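Local atomic coordinates of oligopeptide-binding protein oppA (Lactococcus lactis, PDB entry 3DRF), a protein that binds oligopeptides in a large Venus fly-trap cavity and delivers them to the OppABCDF ABC transporter for uptake. Residues L353-P363 and V536-Y545. Residues are numbered along the deposited sequence; the frame is centred on the assembly and turned at random.
Sequences LSTPANSLIPP and VIPTNFMLNY
L353 begins an antiparallel edge pairing, in which the short strand 354-356 extends a mixed sheet of this periplasmic-binding-protein-type fold by joining strand 540-545. The L353 carbonyl O accepts from L543 N, while L353 CD1 packs against Y545 CD2 at 3.7 Å. In the hydrogen-bonded pair T355–F541, T355 N donates to F541 O and T355 O takes F541 N at 3.0 Å, with a second, weak bond from N540 ND2, whose stronger partner is D346. The ladder then yields to a loop that curls round the F541 ring, which chi1 of -57°, CG anti to the carbonyl carbon, sends in between A357 and P363. A357 N donates to T539 O, 2.8 Å, nearly straight but from above the carbonyl plane, and A357 CB sits over the centre of one ring face, a CH-pi contact 3.6 Å from the centroid. N358 OD1 lies at the ring edge, 3.5 Å from F541 CE2, its amide turned 78° against the ring and its ND2 bonded to V373 O. L360 CD2 rests on P538 CG, beside helix 516-533. P363 covers the opposite face; replacing F541 with an alanine would probably open a gap between A357 and P363, whose CD lies offset toward the ring's rim, 3.5 Å from F541 CG.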
ATOM      1  N   LEU A 353      14.573  -9.301  11.292  1.00 11.59           N
ATOM      2  CA  LEU A 353      14.098  -8.683  10.066  1.00 11.60           C
ATOM      3  C   LEU A 353      13.321  -7.400  10.289  1.00 11.29           C
ATOM      4  O   LEU A 353      13.288  -6.614   9.410  1.00 11.18           O
ATOM      5  CB  LEU A 353      13.234  -9.666   9.308  1.00 12.11           C
ATOM      6  CG  LEU A 353      13.966 -10.887   8.771  1.00 13.84           C
ATOM      7  CD1 LEU A 353      12.883 -11.871   8.377  1.00 16.20           C
ATOM      8  CD2 LEU A 353      14.724 -10.497   7.538  1.00 16.24           C
ATOM      9  N   SER A 354      12.760  -7.228  11.474  1.00 10.79           N
ATOM     10  CA  SER A 354      11.957  -6.020  11.796  1.00 11.18           C
ATOM     11  C   SER A 354      12.732  -5.123  12.738  1.00 11.21           C
ATOM     12  O   SER A 354      13.245  -5.579  13.731  1.00 12.74           O
ATOM     13  CB  SER A 354      10.622  -6.404  12.435  1.00 12.31           C
ATOM     14  OG  SER A 354       9.842  -7.131  11.536  1.00 14.43           O
ATOM     15  N   THR A 355      12.739  -3.854  12.444  1.00  9.99           N
ATOM     16  CA  THR A 355      13.397  -2.844  13.243  1.00 10.66           C
ATOM     17  C   THR A 355      12.345  -1.806  13.685  1.00  9.57           C
ATOM     18  O   THR A 355      11.681  -1.260  12.869  1.00  8.92           O
ATOM     19  CB  THR A 355      14.494  -2.115  12.412  1.00 10.63           C
ATOM     20  OG1 THR A 355      15.466  -3.087  11.945  1.00 12.93           O
ATOM     21  CG2 THR A 355      15.179  -1.075  13.266  1.00 12.55           C
ATOM     22  N   PRO A 356      12.261  -1.528  14.973  1.00  8.30           N
ATOM     23  CA  PRO A 356      11.288  -0.521  15.442  1.00  8.16           C
ATOM     24  C   PRO A 356      11.511   0.802  14.693  1.00  8.21           C
ATOM     25  O   PRO A 356      12.635   1.285  14.644  1.00  8.85           O
ATOM     26  CB  PRO A 356      11.650  -0.329  16.936  1.00  8.29           C
ATOM     27  CG  PRO A 356      12.162  -1.739  17.338  1.00  8.19           C
ATOM     28  CD  PRO A 356      12.963  -2.177  16.124  1.00  8.61           C
ATOM     29  N   ALA A 357      10.451   1.321  14.114  1.00  7.85           N
ATOM     30  CA  ALA A 357      10.528   2.541  13.320  1.00  7.95           C
ATOM     31  C   ALA A 357      10.567   3.790  14.205  1.00  8.27           C
ATOM     32  O   ALA A 357       9.906   3.874  15.153  1.00  8.41           O
ATOM     33  CB  ALA A 357       9.299   2.627  12.368  1.00  7.75           C
ATOM     34  N   ASN A 358      11.392   4.746  13.801  1.00  7.94           N
ATOM     35  CA  ASN A 358      11.454   6.071  14.439  1.00  7.97           C
ATOM     36  C   ASN A 358      10.511   7.105  13.801  1.00  7.73           C
ATOM     37  O   ASN A 358      10.287   8.127  14.350  1.00  8.44           O
ATOM     38  CB  ASN A 358      12.912   6.631  14.387  1.00  8.06           C
ATOM     39  CG  ASN A 358      13.371   6.941  12.973  1.00  8.73           C
ATOM     40  OD1 ASN A 358      13.125   6.190  12.077  1.00 10.18           O
ATOM     41  ND2 ASN A 358      14.009   8.071  12.800  1.00 11.15           N
ATOM     42  N   SER A 359      10.033   6.767  12.626  1.00  7.98           N
ATOM     43  CA  SER A 359       9.205   7.671  11.785  1.00  8.96           C
ATOM     44  C   SER A 359       8.496   6.867  10.691  1.00  8.82           C
ATOM     45  O   SER A 359       8.640   5.709  10.604  1.00  8.48           O
ATOM     46  CB  SER A 359      10.075   8.767  11.155  1.00 10.15           C
ATOM     47  OG  SER A 359      10.624   8.283   9.954  1.00 10.90           O
ATOM     48  N   LEU A 360       7.699   7.571   9.898  1.00  9.73           N
ATOM     49  CA  LEU A 360       6.941   6.959   8.810  1.00  9.76           C
ATOM     50  C   LEU A 360       7.685   6.794   7.477  1.00  9.42           C
ATOM     51  O   LEU A 360       7.209   6.177   6.603  1.00  9.15           O
ATOM     52  CB  LEU A 360       5.635   7.752   8.568  1.00 10.93           C
ATOM     53  CG  LEU A 360       4.689   7.842   9.808  1.00 10.72           C
ATOM     54  CD1 LEU A 360       3.556   8.869   9.560  1.00 13.93           C
ATOM     55  CD2 LEU A 360       4.144   6.441  10.129  1.00 13.40           C
ATOM     56  N   ILE A 361       8.878   7.325   7.402  1.00  9.30           N
ATOM     57  CA  ILE A 361       9.675   7.244   6.150  1.00  9.86           C
ATOM     58  C   ILE A 361      10.746   6.135   6.271  1.00  9.72           C
ATOM     59  O   ILE A 361      11.640   6.258   7.064  1.00 10.40           O
ATOM     60  CB  ILE A 361      10.357   8.587   5.815  1.00 10.01           C
ATOM     61  CG1 ILE A 361       9.321   9.760   5.712  1.00 10.35           C
ATOM     62  CG2 ILE A 361      11.156   8.431   4.515  1.00 11.30           C
ATOM     63  CD1 ILE A 361       8.292   9.621   4.539  1.00  9.46           C
ATOM     64  N   PRO A 362      10.664   5.100   5.481  1.00  9.31           N
ATOM     65  CA  PRO A 362      11.537   3.947   5.713  1.00  9.05           C
ATOM     66  C   PRO A 362      12.957   4.103   5.117  1.00  8.77           C
ATOM     67  O   PRO A 362      13.158   4.915   4.305  1.00  8.90           O
ATOM     68  CB  PRO A 362      10.791   2.776   5.041  1.00  9.58           C
ATOM     69  CG  PRO A 362      10.052   3.405   3.943  1.00  9.65           C
ATOM     70  CD  PRO A 362       9.596   4.774   4.515  1.00  9.57           C
ATOM     71  N   PRO A 363      13.862   3.251   5.554  1.00  9.66           N
ATOM     72  CA  PRO A 363      15.298   3.345   5.180  1.00 10.28           C
ATOM     73  C   PRO A 363      15.588   3.258   3.705  1.00 10.36           C
ATOM     74  O   PRO A 363      16.520   3.832   3.283  1.00 10.47           O
ATOM     75  CB  PRO A 363      15.935   2.119   5.899  1.00 11.40           C
ATOM     76  CG  PRO A 363      15.083   1.878   7.113  1.00 11.36           C
ATOM     77  CD  PRO A 363      13.640   2.295   6.688  1.00 10.09           C
ATOM     78  N   VAL A 536      -1.057   8.929  14.297  1.00  6.04           N
ATOM     79  CA  VAL A 536      -0.616   7.552  14.045  1.00  7.00           C
ATOM     80  C   VAL A 536       0.750   7.419  14.736  1.00  6.84           C
ATOM     81  O   VAL A 536       1.415   8.395  14.964  1.00  7.32           O
ATOM     82  CB  VAL A 536      -0.505   7.257  12.522  1.00  6.69           C
ATOM     83  CG1 VAL A 536      -1.891   7.404  11.832  1.00  7.57           C
ATOM     84  CG2 VAL A 536       0.554   8.174  11.858  1.00  8.69           C
ATOM     85  N   ILE A 537       1.093   6.192  15.052  1.00  6.31           N
ATOM     86  CA  ILE A 537       2.375   5.884  15.693  1.00  6.81           C
ATOM     87  C   ILE A 537       3.126   4.864  14.783  1.00  7.05           C
ATOM     88  O   ILE A 537       2.667   3.819  14.509  1.00  7.32           O
ATOM     89  CB  ILE A 537       2.162   5.221  17.093  1.00  6.88           C
ATOM     90  CG1 ILE A 537       1.234   6.054  18.038  1.00  7.60           C
ATOM     91  CG2 ILE A 537       3.522   4.927  17.771  1.00  7.65           C
ATOM     92  CD1 ILE A 537       1.801   7.449  18.425  1.00  9.03           C
ATOM     93  N   PRO A 538       4.342   5.237  14.360  1.00  7.15           N
ATOM     94  CA  PRO A 538       5.112   4.309  13.500  1.00  7.20           C
ATOM     95  C   PRO A 538       5.430   3.044  14.306  1.00  6.84           C
ATOM     96  O   PRO A 538       5.751   3.132  15.450  1.00  8.79           O
ATOM     97  CB  PRO A 538       6.407   5.068  13.196  1.00  7.70           C
ATOM     98  CG  PRO A 538       6.066   6.537  13.461  1.00  8.09           C
ATOM     99  CD  PRO A 538       5.083   6.502  14.598  1.00  8.06           C
ATOM    100  N   THR A 539       5.386   1.902  13.688  1.00  6.58           N
ATOM    101  CA  THR A 539       5.674   0.611  14.382  1.00  6.89           C
ATOM    102  C   THR A 539       7.028   0.020  13.919  1.00  7.08           C
ATOM    103  O   THR A 539       7.981   0.101  14.594  1.00  7.26           O
ATOM    104  CB  THR A 539       4.465  -0.359  14.237  1.00  6.82           C
ATOM    105  OG1 THR A 539       3.310   0.336  14.709  1.00  7.45           O
ATOM    106  CG2 THR A 539       4.701  -1.612  15.106  1.00  8.24           C
ATOM    107  N   ASN A 540       7.027  -0.574  12.738  1.00  7.17           N
ATOM    108  CA  ASN A 540       8.235  -1.239  12.167  1.00  7.67           C
ATOM    109  C   ASN A 540       8.628  -0.864  10.722  1.00  7.69           C
ATOM    110  O   ASN A 540       7.815  -0.562   9.878  1.00  7.95           O
ATOM    111  CB  ASN A 540       8.063  -2.756  12.174  1.00  8.26           C
ATOM    112  CG  ASN A 540       8.197  -3.370  13.553  1.00 10.08           C
ATOM    113  OD1 ASN A 540       7.438  -4.209  13.912  1.00 15.41           O
ATOM    114  ND2 ASN A 540       9.128  -2.966  14.242  1.00  8.79           N
ATOM    115  N   PHE A 541       9.939  -0.910  10.512  1.00  7.42           N
ATOM    116  CA  PHE A 541      10.566  -1.073   9.210  1.00  7.83           C
ATOM    117  C   PHE A 541      10.947  -2.554   9.100  1.00  8.09           C
ATOM    118  O   PHE A 541      11.047  -3.237  10.083  1.00  8.67           O
ATOM    119  CB  PHE A 541      11.831  -0.215   9.099  1.00  8.56           C
ATOM    120  CG  PHE A 541      11.625   1.292   9.339  1.00  9.33           C
ATOM    121  CD1 PHE A 541      10.532   2.012   8.823  1.00  9.92           C
ATOM    122  CD2 PHE A 541      12.564   1.977  10.019  1.00 10.33           C
ATOM    123  CE1 PHE A 541      10.440   3.400   9.049  1.00 10.80           C
ATOM    124  CE2 PHE A 541      12.451   3.325  10.208  1.00 11.03           C
ATOM    125  CZ  PHE A 541      11.386   4.014   9.732  1.00 10.96           C
ATOM    126  N   MET A 542      11.175  -2.992   7.871  1.00  9.36           N
ATOM    127  CA  MET A 542      11.441  -4.406   7.620  1.00 11.08           C
ATOM    128  C   MET A 542      12.351  -4.658   6.435  1.00 10.67           C
ATOM    129  O   MET A 542      12.502  -3.840   5.565  1.00 10.27           O
ATOM    130  CB  MET A 542      10.092  -5.140   7.347  1.00 13.15           C
ATOM    131  CG  MET A 542       9.976  -6.603   7.783  1.00 17.62           C
ATOM    132  SD  MET A 542       8.209  -6.951   7.911  1.00 24.31           S
ATOM    133  CE  MET A 542       7.685  -6.590   6.280  1.00 22.53           C
ATOM    134  N   LEU A 543      12.964  -5.840   6.497  1.00 10.42           N
ATOM    135  CA  LEU A 543      13.564  -6.501   5.332  1.00  9.84           C
ATOM    136  C   LEU A 543      12.632  -7.620   4.893  1.00  9.87           C
ATOM    137  O   LEU A 543      12.090  -8.272   5.714  1.00 10.84           O
ATOM    138  CB  LEU A 543      14.932  -7.156   5.671  1.00 10.62           C
ATOM    139  CG  LEU A 543      16.007  -6.262   6.246  1.00 11.90           C
ATOM    140  CD1 LEU A 543      17.307  -7.098   6.602  1.00 14.00           C
ATOM    141  CD2 LEU A 543      16.267  -5.200   5.265  1.00 13.91           C
ATOM    142  N   ASN A 544      12.453  -7.765   3.589  1.00  9.69           N
ATOM    143  CA  ASN A 544      11.752  -8.896   2.990  1.00 10.12           C
ATOM    144  C   ASN A 544      12.735 -10.045   2.698  1.00  9.45           C
ATOM    145  O   ASN A 544      13.899  -9.810   2.486  1.00  9.24           O
ATOM    146  CB  ASN A 544      11.100  -8.474   1.650  1.00 10.89           C
ATOM    147  CG  ASN A 544       9.863  -7.596   1.836  1.00 13.32           C
ATOM    148  OD1 ASN A 544       9.237  -7.635   2.821  1.00 15.34           O
ATOM    149  ND2 ASN A 544       9.606  -6.781   0.871  1.00 14.08           N
ATOM    150  N   TYR A 545      12.200 -11.267   2.637  1.00  9.00           N
ATOM    151  CA  TYR A 545      12.953 -12.428   2.145  1.00  9.07           C
ATOM    152  C   TYR A 545      12.020 -13.292   1.324  1.00  8.94           C
ATOM    153  O   TYR A 545      10.858 -13.315   1.548  1.00  9.35           O
ATOM    154  CB  TYR A 545      13.572 -13.237   3.304  1.00  9.09           C
ATOM    155  CG  TYR A 545      12.548 -14.010   4.143  1.00  9.39           C
ATOM    156  CD1 TYR A 545      12.314 -15.357   3.915  1.00  9.70           C
ATOM    157  CD2 TYR A 545      11.858 -13.389   5.180  1.00  9.59           C
ATOM    158  CE1 TYR A 545      11.452 -16.066   4.663  1.00  8.81           C
ATOM    159  CE2 TYR A 545      10.935 -14.091   5.928  1.00  8.33           C
ATOM    160  CZ  TYR A 545      10.751 -15.441   5.668  1.00  8.54           C
ATOM    161  OH  TYR A 545       9.904 -16.147   6.440  1.00  9.30           O
TER
HETATM  162  O   HOH W   1       8.839   1.677  16.857  1.00  8.50           O
HETATM  163  O   HOH W   2       7.874   5.315  16.430  1.00  9.16           O